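Local coordinates for chromosome partition protein Smc (Pyrococcus yayanosii, PDB 5XEI) that probably binds and hydrolyses ATP, binds DNA, and acts as a homodimer in chromosome condensation and partitioning, at residues M1-K6 with F24-T29; G139-L144 with K441-Y446; V229-G234 with L296-L301. All coordinates share one frame; numbering follows the deposited sequence.

Contact 1: residues M1-K6 with F24-T29; sequences MPYIEK and FSKGFT
Tyr-3 offers one face of its ring to the aliphatic chain of Lys-26. CG of Lys-26 sits 3.9 Å from the centroid of the Tyr-3 ring, only 8° off the normal, a CH-pi contact. Farther along the extended lysine chain, Lys-26 CE reaches Tyr-3 CE2 at 3.7 Å; the two side chains cross obliquely. Tyrosine suits this partly exposed spot, its broad face covering a lysine. An alanine here would probably leave the methylenes of Lys-26 without their aromatic platform and the lysine freer to swing. Ile-4 is buried, as befits a branched hydrocarbon: with CG2 anti to the backbone N, it lies alongside Phe-24, the two side chains pointing the same way and Ile-4 CG2 3.5 Å from Phe-24 CD2. Glu-5 O accepts from Phe-24 N at 3.3 Å, while OE1 of Glu-5 is hydrogen-bonded to Asn-87 ND2. Lys-6 brings its CA to 4.1 Å from Phe-24 CD2. Glu-5 and Lys-6 together face Tyr-85 in a classic beta bulge. The pairing joins strand 3-10 of an antiparallel sheet to the turn entering strand 28-32 of the mixed sheet, a junction of two sheets within the ABC-ATPase head domain.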
ATOM      1  N   MET A   1       5.576   5.239  26.378  1.00 88.04           N
ATOM      2  CA  MET A   1       6.860   5.146  25.664  1.00 87.02           C
ATOM      3  C   MET A   1       7.985   4.555  26.536  1.00 82.38           C
ATOM      4  O   MET A   1       8.021   4.802  27.753  1.00 86.89           O
ATOM      5  CB  MET A   1       7.280   6.530  25.122  1.00 67.96           C
ATOM      6  CG  MET A   1       6.323   7.070  24.061  1.00 75.09           C
ATOM      7  SD  MET A   1       5.625   5.775  22.970  1.00115.87           S
ATOM      8  CE  MET A   1       7.066   5.122  22.112  1.00 69.98           C
ATOM      9  N   PRO A   2       8.906   3.760  25.909  1.00 70.60           N
ATOM     10  CA  PRO A   2      10.073   3.259  26.651  1.00 63.86           C
ATOM     11  C   PRO A   2      10.972   4.392  27.128  1.00 61.39           C
ATOM     12  O   PRO A   2      10.628   5.567  26.961  1.00 63.69           O
ATOM     13  CB  PRO A   2      10.788   2.368  25.624  1.00 57.80           C
ATOM     14  CG  PRO A   2       9.746   2.011  24.641  1.00 63.73           C
ATOM     15  CD  PRO A   2       8.853   3.208  24.547  1.00 65.88           C
ATOM     16  N   TYR A   3      12.119   4.060  27.716  1.00 53.96           N
ATOM     17  CA  TYR A   3      13.073   5.092  28.100  1.00 54.66           C
ATOM     18  C   TYR A   3      14.401   4.434  28.468  1.00 56.55           C
ATOM     19  O   TYR A   3      14.435   3.286  28.926  1.00 57.86           O
ATOM     20  CB  TYR A   3      12.540   5.947  29.258  1.00 49.87           C
ATOM     21  CG  TYR A   3      12.411   5.201  30.564  1.00 55.89           C
ATOM     22  CD1 TYR A   3      13.478   5.151  31.458  1.00 54.81           C
ATOM     23  CD2 TYR A   3      11.230   4.549  30.908  1.00 54.88           C
ATOM     24  CE1 TYR A   3      13.385   4.479  32.653  1.00 55.35           C
ATOM     25  CE2 TYR A   3      11.124   3.867  32.108  1.00 58.22           C
ATOM     26  CZ  TYR A   3      12.212   3.839  32.979  1.00 64.96           C
ATOM     27  OH  TYR A   3      12.147   3.169  34.179  1.00 72.18           O
ATOM     28  N   ILE A   4      15.487   5.178  28.271  1.00 45.73           N
ATOM     29  CA  ILE A   4      16.829   4.630  28.409  1.00 46.84           C
ATOM     30  C   ILE A   4      17.145   4.451  29.885  1.00 48.35           C
ATOM     31  O   ILE A   4      17.256   5.430  30.629  1.00 53.38           O
ATOM     32  CB  ILE A   4      17.857   5.547  27.744  1.00 44.37           C
ATOM     33  CG1 ILE A   4      17.468   5.775  26.284  1.00 39.16           C
ATOM     34  CG2 ILE A   4      19.240   4.945  27.902  1.00 40.19           C
ATOM     35  CD1 ILE A   4      18.162   6.956  25.639  1.00 31.91           C
ATOM     36  N   GLU A   5      17.312   3.202  30.310  1.00 48.98           N
ATOM     37  CA  GLU A   5      17.724   2.953  31.689  1.00 51.61           C
ATOM     38  C   GLU A   5      19.211   3.196  31.873  1.00 50.53           C
ATOM     39  O   GLU A   5      19.628   3.706  32.917  1.00 52.58           O
ATOM     40  CB  GLU A   5      17.367   1.529  32.110  1.00 54.21           C
ATOM     41  CG  GLU A   5      16.021   1.081  31.544  1.00 62.71           C
ATOM     42  CD  GLU A   5      15.609  -0.329  31.961  1.00 72.28           C
ATOM     43  OE1 GLU A   5      14.829  -0.475  32.937  1.00 71.37           O
ATOM     44  OE2 GLU A   5      16.058  -1.293  31.293  1.00 72.46           O
ATOM     45  N   LYS A   6      20.029   2.861  30.878  1.00 50.53           N
ATOM     46  CA  LYS A   6      21.462   3.112  30.999  1.00 47.15           C
ATOM     47  C   LYS A   6      22.145   2.923  29.651  1.00 46.58           C
ATOM     48  O   LYS A   6      21.557   2.434  28.680  1.00 41.86           O
ATOM     49  CB  LYS A   6      22.107   2.190  32.027  1.00 48.55           C
ATOM     50  CG  LYS A   6      22.187   0.759  31.555  1.00 42.52           C
ATOM     51  CD  LYS A   6      22.715  -0.128  32.649  1.00 49.47           C
ATOM     52  CE  LYS A   6      22.607  -1.596  32.250  1.00 59.01           C
ATOM     53  NZ  LYS A   6      23.175  -2.526  33.270  1.00 60.36           N
ATOM     54  N   PHE A  24      20.790   6.642  33.806  1.00 50.40           N
ATOM     55  CA  PHE A  24      19.998   7.791  33.398  1.00 49.02           C
ATOM     56  C   PHE A  24      18.756   7.916  34.264  1.00 51.02           C
ATOM     57  O   PHE A  24      18.028   6.935  34.462  1.00 53.15           O
ATOM     58  CB  PHE A  24      19.607   7.673  31.928  1.00 48.42           C
ATOM     59  CG  PHE A  24      20.732   7.962  30.997  1.00 50.23           C
ATOM     60  CD1 PHE A  24      21.469   9.130  31.135  1.00 49.51           C
ATOM     61  CD2 PHE A  24      21.075   7.068  30.005  1.00 48.03           C
ATOM     62  CE1 PHE A  24      22.513   9.411  30.290  1.00 44.87           C
ATOM     63  CE2 PHE A  24      22.123   7.338  29.160  1.00 50.83           C
ATOM     64  CZ  PHE A  24      22.847   8.513  29.303  1.00 51.04           C
ATOM     65  N   SER A  25      18.525   9.119  34.778  1.00 50.14           N
ATOM     66  CA  SER A  25      17.248   9.453  35.382  1.00 48.67           C
ATOM     67  C   SER A  25      16.125   9.249  34.366  1.00 54.08           C
ATOM     68  O   SER A  25      16.304   9.457  33.155  1.00 51.05           O
ATOM     69  CB  SER A  25      17.279  10.906  35.884  1.00 52.83           C
ATOM     70  OG  SER A  25      15.997  11.402  36.232  1.00 58.53           O
ATOM     71  N   LYS A  26      14.959   8.809  34.868  1.00 51.73           N
ATOM     72  CA  LYS A  26      13.770   8.744  34.025  1.00 48.71           C
ATOM     73  C   LYS A  26      13.353  10.125  33.538  1.00 50.90           C
ATOM     74  O   LYS A  26      12.746  10.242  32.470  1.00 55.21           O
ATOM     75  CB  LYS A  26      12.623   8.083  34.778  1.00 46.94           C
ATOM     76  CG  LYS A  26      11.417   7.696  33.907  1.00 56.93           C
ATOM     77  CD  LYS A  26      10.216   7.325  34.795  1.00 56.56           C
ATOM     78  CE  LYS A  26       9.234   6.383  34.130  1.00 54.42           C
ATOM     79  NZ  LYS A  26       8.420   5.667  35.172  1.00 59.99           N
ATOM     80  N   GLY A  27      13.684  11.176  34.276  1.00 45.35           N
ATOM     81  CA  GLY A  27      13.391  12.499  33.781  1.00 51.65           C
ATOM     82  C   GLY A  27      14.588  13.232  33.214  1.00 52.67           C
ATOM     83  O   GLY A  27      15.075  12.927  32.124  1.00 56.46           O
ATOM     84  N   PHE A  28      15.070  14.204  33.961  1.00 50.41           N
ATOM     85  CA  PHE A  28      16.069  15.146  33.497  1.00 47.23           C
ATOM     86  C   PHE A  28      17.418  14.679  34.038  1.00 50.00           C
ATOM     87  O   PHE A  28      17.657  14.753  35.244  1.00 53.52           O
ATOM     88  CB  PHE A  28      15.667  16.531  33.998  1.00 45.57           C
ATOM     89  CG  PHE A  28      16.498  17.660  33.482  1.00 50.78           C
ATOM     90  CD1 PHE A  28      17.579  17.449  32.650  1.00 46.82           C
ATOM     91  CD2 PHE A  28      16.182  18.962  33.840  1.00 50.43           C
ATOM     92  CE1 PHE A  28      18.339  18.517  32.198  1.00 44.84           C
ATOM     93  CE2 PHE A  28      16.936  20.027  33.384  1.00 53.22           C
ATOM     94  CZ  PHE A  28      18.017  19.800  32.557  1.00 48.93           C
ATOM     95  N   THR A  29      18.281  14.159  33.164  1.00 46.58           N
ATOM     96  CA  THR A  29      19.687  13.938  33.490  1.00 43.49           C
ATOM     97  C   THR A  29      20.526  14.968  32.748  1.00 45.00           C
ATOM     98  O   THR A  29      20.230  15.303  31.597  1.00 45.10           O
ATOM     99  CB  THR A  29      20.161  12.529  33.107  1.00 44.72           C
ATOM    100  OG1 THR A  29      19.367  11.552  33.779  1.00 41.47           O
ATOM    101  CG2 THR A  29      21.630  12.310  33.475  1.00 42.29           C
TER

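Contact 2: residues G139-L144 with K441-Y446; sequences GYNLVL and KPAPFY
The hydroxyl oxygen of Tyr-446 is gripped twice. Tyr-140 OH lies 2.7 Å from Tyr-446 OH, and either hydroxyl could be the donor; the backbone N of Ala-443 gives Tyr-446 OH a second bond, 2.9 Å long and nearly straight at 166°. Tyrosine suits both places, since each ring packs while its tip makes a polar link. The ring planes stand 75° apart, with Tyr-140 CE2 3.6 Å from Tyr-446 CE2, near the plane of the latter ring. The small methyl of Ala-443 fits close by, its CB 3.7 Å from Tyr-140 OH. Tyr-446 and Phe-445 open strand 445-449, whose sequence matches the Walker B motif of ABC ATPases, with Asp-449 as its aspartate. Strand 142-143 runs parallel to it as an edge strand of the mixed sheet within this chain. Asn-141, just before that edge strand, is buried and uses its amide: ND2 donates to Phe-445 O over 2.9 Å, with the oxygen close to the amide plane. The CB of Asn-141 points toward 441-446, and CG stands between the backbone N and the carbonyl carbon (chi1 57°). The same ND2 also hangs over the face of the Phe-445 ring, while Asn-141 CB rests against Tyr-446 CD2. Leu-142 suits its place because its branch methyl CD2 gives an apolar surface to CE2 and CZ of Phe-445.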
ATOM      1  N   GLY A 139      14.996  11.546  13.649  1.00 60.39           N
ATOM      2  CA  GLY A 139      15.951  12.060  14.601  1.00 55.46           C
ATOM      3  C   GLY A 139      15.636  13.434  15.148  1.00 48.52           C
ATOM      4  O   GLY A 139      16.550  14.100  15.646  1.00 49.46           O
ATOM      5  N   TYR A 140      14.371  13.880  15.086  1.00 49.01           N
ATOM      6  CA  TYR A 140      14.037  15.205  15.624  1.00 43.59           C
ATOM      7  C   TYR A 140      14.369  15.307  17.107  1.00 40.53           C
ATOM      8  O   TYR A 140      14.768  16.378  17.571  1.00 45.03           O
ATOM      9  CB  TYR A 140      12.556  15.554  15.386  1.00 47.22           C
ATOM     10  CG  TYR A 140      11.580  15.250  16.540  1.00 44.94           C
ATOM     11  CD1 TYR A 140      10.942  14.022  16.638  1.00 42.72           C
ATOM     12  CD2 TYR A 140      11.279  16.207  17.507  1.00 39.39           C
ATOM     13  CE1 TYR A 140      10.065  13.747  17.678  1.00 44.05           C
ATOM     14  CE2 TYR A 140      10.397  15.937  18.549  1.00 34.65           C
ATOM     15  CZ  TYR A 140       9.800  14.710  18.628  1.00 40.37           C
ATOM     16  OH  TYR A 140       8.932  14.433  19.658  1.00 40.21           O
ATOM     17  N   ASN A 141      14.219  14.213  17.859  1.00 41.07           N
ATOM     18  CA  ASN A 141      14.482  14.197  19.294  1.00 44.22           C
ATOM     19  C   ASN A 141      15.962  14.024  19.640  1.00 45.61           C
ATOM     20  O   ASN A 141      16.311  14.094  20.828  1.00 42.00           O
ATOM     21  CB  ASN A 141      13.671  13.077  19.964  1.00 43.18           C
ATOM     22  CG  ASN A 141      13.975  11.720  19.362  1.00 46.86           C
ATOM     23  OD1 ASN A 141      14.243  11.637  18.172  1.00 48.00           O
ATOM     24  ND2 ASN A 141      13.982  10.670  20.177  1.00 36.99           N
ATOM     25  N   LEU A 142      16.830  13.785  18.644  1.00 44.37           N
ATOM     26  CA  LEU A 142      18.290  13.792  18.827  1.00 49.27           C
ATOM     27  C   LEU A 142      18.850  15.090  18.260  1.00 46.51           C
ATOM     28  O   LEU A 142      18.997  15.234  17.040  1.00 45.11           O
ATOM     29  CB  LEU A 142      18.955  12.601  18.146  1.00 45.57           C
ATOM     30  CG  LEU A 142      18.297  11.237  18.284  1.00 46.38           C
ATOM     31  CD1 LEU A 142      18.971  10.232  17.377  1.00 49.22           C
ATOM     32  CD2 LEU A 142      18.371  10.789  19.713  1.00 48.33           C
ATOM     33  N   VAL A 143      19.194  16.019  19.155  1.00 48.63           N
ATOM     34  CA  VAL A 143      19.747  17.314  18.777  1.00 48.25           C
ATOM     35  C   VAL A 143      21.228  17.370  19.127  1.00 53.43           C
ATOM     36  O   VAL A 143      21.606  17.772  20.233  1.00 55.54           O
ATOM     37  CB  VAL A 143      18.986  18.461  19.454  1.00 41.31           C
ATOM     38  CG1 VAL A 143      19.216  19.737  18.703  1.00 44.59           C
ATOM     39  CG2 VAL A 143      17.539  18.147  19.503  1.00 36.66           C
ATOM     40  N   LEU A 144      22.065  16.982  18.173  1.00 57.38           N
ATOM     41  CA  LEU A 144      23.515  16.998  18.277  1.00 58.15           C
ATOM     42  C   LEU A 144      24.074  18.293  17.686  1.00 60.52           C
ATOM     43  O   LEU A 144      23.350  19.113  17.128  1.00 56.77           O
ATOM     44  CB  LEU A 144      24.097  15.782  17.556  1.00 54.47           C
ATOM     45  CG  LEU A 144      24.121  14.475  18.337  1.00 53.79           C
ATOM     46  CD1 LEU A 144      24.921  14.648  19.619  1.00 59.95           C
ATOM     47  CD2 LEU A 144      22.731  14.009  18.658  1.00 55.13           C
ATOM     48  N   LYS A 441       2.854  14.507  20.921  1.00 43.89           N
ATOM     49  CA  LYS A 441       3.236  13.097  20.912  1.00 44.85           C
ATOM     50  C   LYS A 441       4.656  12.973  21.454  1.00 44.75           C
ATOM     51  O   LYS A 441       5.634  13.020  20.697  1.00 46.56           O
ATOM     52  CB  LYS A 441       3.117  12.499  19.509  1.00 39.19           C
ATOM     53  CG  LYS A 441       2.904  10.989  19.509  1.00 48.60           C
ATOM     54  CD  LYS A 441       2.061  10.483  18.303  1.00 56.03           C
ATOM     55  CE  LYS A 441       0.540  10.532  18.575  1.00 67.12           C
ATOM     56  NZ  LYS A 441      -0.337  10.105  17.413  1.00 66.79           N
ATOM     57  N   PRO A 442       4.791  12.778  22.765  1.00 38.68           N
ATOM     58  CA  PRO A 442       6.131  12.648  23.365  1.00 40.53           C
ATOM     59  C   PRO A 442       6.920  11.507  22.742  1.00 46.16           C
ATOM     60  O   PRO A 442       6.442  10.377  22.658  1.00 49.22           O
ATOM     61  CB  PRO A 442       5.831  12.361  24.844  1.00 43.46           C
ATOM     62  CG  PRO A 442       4.348  12.510  25.026  1.00 35.72           C
ATOM     63  CD  PRO A 442       3.713  12.387  23.687  1.00 34.32           C
ATOM     64  N   ALA A 443       8.144  11.803  22.304  1.00 48.22           N
ATOM     65  CA  ALA A 443       9.087  10.741  21.991  1.00 47.19           C
ATOM     66  C   ALA A 443       9.617  10.119  23.290  1.00 50.26           C
ATOM     67  O   ALA A 443       9.571  10.752  24.352  1.00 49.31           O
ATOM     68  CB  ALA A 443      10.238  11.285  21.153  1.00 42.89           C
ATOM     69  N   PRO A 444      10.127   8.872  23.231  1.00 52.76           N
ATOM     70  CA  PRO A 444      10.598   8.213  24.472  1.00 48.93           C
ATOM     71  C   PRO A 444      11.684   8.983  25.208  1.00 43.99           C
ATOM     72  O   PRO A 444      11.713   8.980  26.446  1.00 46.52           O
ATOM     73  CB  PRO A 444      11.108   6.856  23.970  1.00 41.38           C
ATOM     74  CG  PRO A 444      10.343   6.616  22.734  1.00 52.59           C
ATOM     75  CD  PRO A 444      10.193   7.956  22.078  1.00 48.36           C
ATOM     76  N   PHE A 445      12.589   9.633  24.489  1.00 36.35           N
ATOM     77  CA  PHE A 445      13.556  10.501  25.129  1.00 40.24           C
ATOM     78  C   PHE A 445      13.937  11.591  24.144  1.00 39.82           C
ATOM     79  O   PHE A 445      13.694  11.475  22.934  1.00 31.59           O
ATOM     80  CB  PHE A 445      14.813   9.741  25.559  1.00 48.49           C
ATOM     81  CG  PHE A 445      15.648   9.313  24.398  1.00 43.47           C
ATOM     82  CD1 PHE A 445      15.376   8.121  23.748  1.00 35.96           C
ATOM     83  CD2 PHE A 445      16.647  10.140  23.906  1.00 38.43           C
ATOM     84  CE1 PHE A 445      16.110   7.738  22.659  1.00 37.01           C
ATOM     85  CE2 PHE A 445      17.378   9.767  22.803  1.00 42.15           C
ATOM     86  CZ  PHE A 445      17.113   8.566  22.182  1.00 41.38           C
ATOM     87  N   TYR A 446      14.578  12.637  24.690  1.00 35.27           N
ATOM     88  CA  TYR A 446      15.183  13.717  23.931  1.00 40.79           C
ATOM     89  C   TYR A 446      16.652  13.846  24.335  1.00 41.60           C
ATOM     90  O   TYR A 446      16.997  13.698  25.510  1.00 34.73           O
ATOM     91  CB  TYR A 446      14.413  15.053  24.170  1.00 40.35           C
ATOM     92  CG  TYR A 446      12.992  14.948  23.708  1.00 37.89           C
ATOM     93  CD1 TYR A 446      12.027  14.344  24.514  1.00 38.94           C
ATOM     94  CD2 TYR A 446      12.612  15.410  22.443  1.00 41.13           C
ATOM     95  CE1 TYR A 446      10.730  14.202  24.081  1.00 44.04           C
ATOM     96  CE2 TYR A 446      11.301  15.280  21.992  1.00 35.72           C
ATOM     97  CZ  TYR A 446      10.370  14.673  22.816  1.00 42.69           C
ATOM     98  OH  TYR A 446       9.074  14.518  22.397  1.00 41.78           O
TER

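Contact 3: residues V229-G234 with L296-L301; sequences VALLLG and LDLEVL
Leu-231 and Leu-301 meet near their roots, with Leu-231 CB 4.1 Å from Leu-301 CB, in a contact built entirely of apolar packing. Among the side-chain pairs, Leu-301 is shared: its CD1 also lies 4.0 Å from the methyl of Ala-230, a residue small enough to let the leucine tip settle against the helix. Leu-231 also meets Leu-298: Leu-231 CD1 comes to 4.1 Å from Leu-298 CG, the two leucine side chains crossing at about a right angle. Outside the two segments, Arg-302 and Ile-305 of helix 298-315 also touch Leu-231.

A second kind of contact sets leucine methyls directly on the backbone of helix 170-246. Leu-301 CD1 approaches Leu-231 N at 3.6 Å. One turn away from Ala-230, Gly-234 presents bare main chain to two leucines: Leu-296 CD2 is 3.5 Å from Gly-234 CA, and Leu-298 CD1 is 4.0 Å from that same CA. Glycine fits because a CB here would point toward the leucines and would probably collide with Leu-298 CD1, with Leu-296 CD2 also near.

Leu-296 reaches over from the chain just ahead of the helix, before Asp-297 at the N-cap position. The start of helix 298-315 thus packs against the long helix 170-246, and both segments lie in predicted coiled-coil regions. Leucines pressed between two helices are characteristic of a coiled-coil arm such as SMC proteins carry, here probably in or beside the joint that interrupts it.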
ATOM      1  N   VAL A 229     -45.972 -37.067 -49.781  1.00 64.78           N
ATOM      2  CA  VAL A 229     -47.047 -37.994 -49.458  1.00 72.13           C
ATOM      3  C   VAL A 229     -48.277 -37.691 -50.314  1.00 76.45           C
ATOM      4  O   VAL A 229     -48.970 -38.612 -50.773  1.00 72.31           O
ATOM      5  CB  VAL A 229     -47.357 -37.951 -47.948  1.00 69.83           C
ATOM      6  CG1 VAL A 229     -48.443 -38.925 -47.613  1.00 76.36           C
ATOM      7  CG2 VAL A 229     -46.115 -38.288 -47.134  1.00 66.68           C
ATOM      8  N   ALA A 230     -48.538 -36.403 -50.570  1.00 75.34           N
ATOM      9  CA  ALA A 230     -49.668 -35.993 -51.400  1.00 68.41           C
ATOM     10  C   ALA A 230     -49.543 -36.542 -52.814  1.00 73.74           C
ATOM     11  O   ALA A 230     -50.423 -37.269 -53.287  1.00 79.77           O
ATOM     12  CB  ALA A 230     -49.773 -34.470 -51.437  1.00 60.49           C
ATOM     13  N   LEU A 231     -48.453 -36.193 -53.512  1.00 74.67           N
ATOM     14  CA  LEU A 231     -48.236 -36.713 -54.861  1.00 75.38           C
ATOM     15  C   LEU A 231     -48.415 -38.219 -54.900  1.00 82.45           C
ATOM     16  O   LEU A 231     -48.806 -38.780 -55.928  1.00 90.18           O
ATOM     17  CB  LEU A 231     -46.838 -36.343 -55.366  1.00 72.26           C
ATOM     18  CG  LEU A 231     -46.214 -37.242 -56.445  1.00 72.97           C
ATOM     19  CD1 LEU A 231     -46.922 -37.064 -57.769  1.00 85.25           C
ATOM     20  CD2 LEU A 231     -44.743 -36.993 -56.626  1.00 68.88           C
ATOM     21  N   LEU A 232     -48.191 -38.884 -53.776  1.00 78.72           N
ATOM     22  CA  LEU A 232     -48.253 -40.332 -53.777  1.00 81.78           C
ATOM     23  C   LEU A 232     -49.682 -40.848 -53.607  1.00 89.96           C
ATOM     24  O   LEU A 232     -50.069 -41.815 -54.273  1.00 94.56           O
ATOM     25  CB  LEU A 232     -47.316 -40.861 -52.706  1.00 77.94           C
ATOM     26  CG  LEU A 232     -47.451 -42.319 -52.359  1.00 79.07           C
ATOM     27  CD1 LEU A 232     -47.326 -43.118 -53.615  1.00 87.41           C
ATOM     28  CD2 LEU A 232     -46.259 -42.583 -51.546  1.00 78.76           C
ATOM     29  N   LEU A 233     -50.491 -40.221 -52.748  1.00 84.87           N
ATOM     30  CA  LEU A 233     -51.897 -40.607 -52.661  1.00 82.43           C
ATOM     31  C   LEU A 233     -52.584 -40.468 -54.016  1.00 90.01           C
ATOM     32  O   LEU A 233     -53.299 -41.374 -54.460  1.00 94.27           O
ATOM     33  CB  LEU A 233     -52.602 -39.770 -51.598  1.00 80.30           C
ATOM     34  CG  LEU A 233     -52.199 -40.131 -50.172  1.00 88.31           C
ATOM     35  CD1 LEU A 233     -52.760 -39.162 -49.140  1.00 88.01           C
ATOM     36  CD2 LEU A 233     -52.663 -41.529 -49.884  1.00 80.66           C
ATOM     37  N   GLY A 234     -52.356 -39.345 -54.699  1.00 87.84           N
ATOM     38  CA  GLY A 234     -52.811 -39.230 -56.074  1.00 90.25           C
ATOM     39  C   GLY A 234     -52.185 -40.265 -56.990  1.00 92.49           C
ATOM     40  O   GLY A 234     -52.865 -40.830 -57.849  1.00101.09           O
ATOM     41  N   LEU A 296     -55.049 -32.352 -55.426  1.00103.03           N
ATOM     42  CA  LEU A 296     -54.419 -33.341 -56.291  1.00 99.84           C
ATOM     43  C   LEU A 296     -53.824 -32.593 -57.478  1.00 94.71           C
ATOM     44  O   LEU A 296     -53.341 -31.464 -57.313  1.00 88.56           O
ATOM     45  CB  LEU A 296     -55.410 -34.421 -56.752  1.00102.59           C
ATOM     46  CG  LEU A 296     -55.940 -35.449 -55.738  1.00104.21           C
ATOM     47  CD1 LEU A 296     -57.466 -35.527 -55.757  1.00101.00           C
ATOM     48  CD2 LEU A 296     -55.348 -36.824 -55.999  1.00 95.62           C
ATOM     49  N   ASP A 297     -53.907 -33.193 -58.672  1.00 94.81           N
ATOM     50  CA  ASP A 297     -53.250 -32.721 -59.890  1.00 91.21           C
ATOM     51  C   ASP A 297     -51.765 -33.032 -59.795  1.00 90.43           C
ATOM     52  O   ASP A 297     -50.991 -32.304 -59.161  1.00 87.20           O
ATOM     53  CB  ASP A 297     -53.479 -31.227 -60.148  1.00 90.23           C
ATOM     54  CG  ASP A 297     -53.255 -30.846 -61.601  1.00 96.50           C
ATOM     55  OD1 ASP A 297     -52.087 -30.910 -62.046  1.00 95.83           O
ATOM     56  OD2 ASP A 297     -54.235 -30.472 -62.295  1.00 95.06           O
ATOM     57  N   LEU A 298     -51.364 -34.125 -60.433  1.00 86.46           N
ATOM     58  CA  LEU A 298     -50.073 -34.707 -60.116  1.00 82.94           C
ATOM     59  C   LEU A 298     -48.932 -33.841 -60.621  1.00 87.12           C
ATOM     60  O   LEU A 298     -47.958 -33.606 -59.898  1.00 89.61           O
ATOM     61  CB  LEU A 298     -49.986 -36.122 -60.672  1.00 83.34           C
ATOM     62  CG  LEU A 298     -50.576 -37.173 -59.727  1.00 85.34           C
ATOM     63  CD1 LEU A 298     -51.933 -36.796 -59.120  1.00 92.28           C
ATOM     64  CD2 LEU A 298     -50.641 -38.503 -60.435  1.00 95.98           C
ATOM     65  N   GLU A 299     -49.043 -33.323 -61.843  1.00 85.70           N
ATOM     66  CA  GLU A 299     -47.901 -32.612 -62.407  1.00 86.03           C
ATOM     67  C   GLU A 299     -47.671 -31.240 -61.769  1.00 86.51           C
ATOM     68  O   GLU A 299     -46.551 -30.718 -61.836  1.00 88.38           O
ATOM     69  CB  GLU A 299     -48.044 -32.502 -63.922  1.00 85.87           C
ATOM     70  CG  GLU A 299     -47.757 -33.814 -64.663  1.00 93.21           C
ATOM     71  CD  GLU A 299     -46.299 -34.300 -64.535  1.00104.43           C
ATOM     72  OE1 GLU A 299     -45.707 -34.208 -63.441  1.00105.96           O
ATOM     73  OE2 GLU A 299     -45.743 -34.781 -65.545  1.00107.70           O
ATOM     74  N   VAL A 300     -48.681 -30.640 -61.134  1.00 84.32           N
ATOM     75  CA  VAL A 300     -48.375 -29.436 -60.363  1.00 83.40           C
ATOM     76  C   VAL A 300     -47.641 -29.812 -59.075  1.00 85.23           C
ATOM     77  O   VAL A 300     -46.767 -29.070 -58.601  1.00 79.73           O
ATOM     78  CB  VAL A 300     -49.645 -28.609 -60.086  1.00 77.69           C
ATOM     79  CG1 VAL A 300     -50.419 -28.408 -61.373  1.00 73.42           C
ATOM     80  CG2 VAL A 300     -50.501 -29.239 -58.995  1.00 76.13           C
ATOM     81  N   LEU A 301     -47.946 -30.981 -58.513  1.00 84.00           N
ATOM     82  CA  LEU A 301     -47.226 -31.432 -57.332  1.00 77.94           C
ATOM     83  C   LEU A 301     -45.777 -31.773 -57.660  1.00 76.21           C
ATOM     84  O   LEU A 301     -44.886 -31.543 -56.840  1.00 78.87           O
ATOM     85  CB  LEU A 301     -47.943 -32.629 -56.723  1.00 77.12           C
ATOM     86  CG  LEU A 301     -49.183 -32.213 -55.947  1.00 73.97           C
ATOM     87  CD1 LEU A 301     -49.811 -33.411 -55.299  1.00 68.08           C
ATOM     88  CD2 LEU A 301     -48.792 -31.172 -54.903  1.00 75.45           C
TER

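Contacts 1 and 2 are neighbours in the ATPase head, their centres about 12 Å apart, and both reach the same mixed sheet. They touch directly: Ile-4 CD1 packs on Phe-445 CD1 at 3.6 Å, and Met-1 and Pro-2 lie against Pro-442 and Pro-444. The Phe-24 side chain is about 10 Å from that of Lys-39, part of the predicted ATP site, whereas contact 2 lies away from it. Contact 3 is far out on the coiled-coil arm, its nearest atoms about 93 Å from contact 2 and about 98 Å from contact 1. Along the chain, however, it is nested within the loop contact 2 closes: the construct's truncated arm leaves and returns between residues 144 and 441.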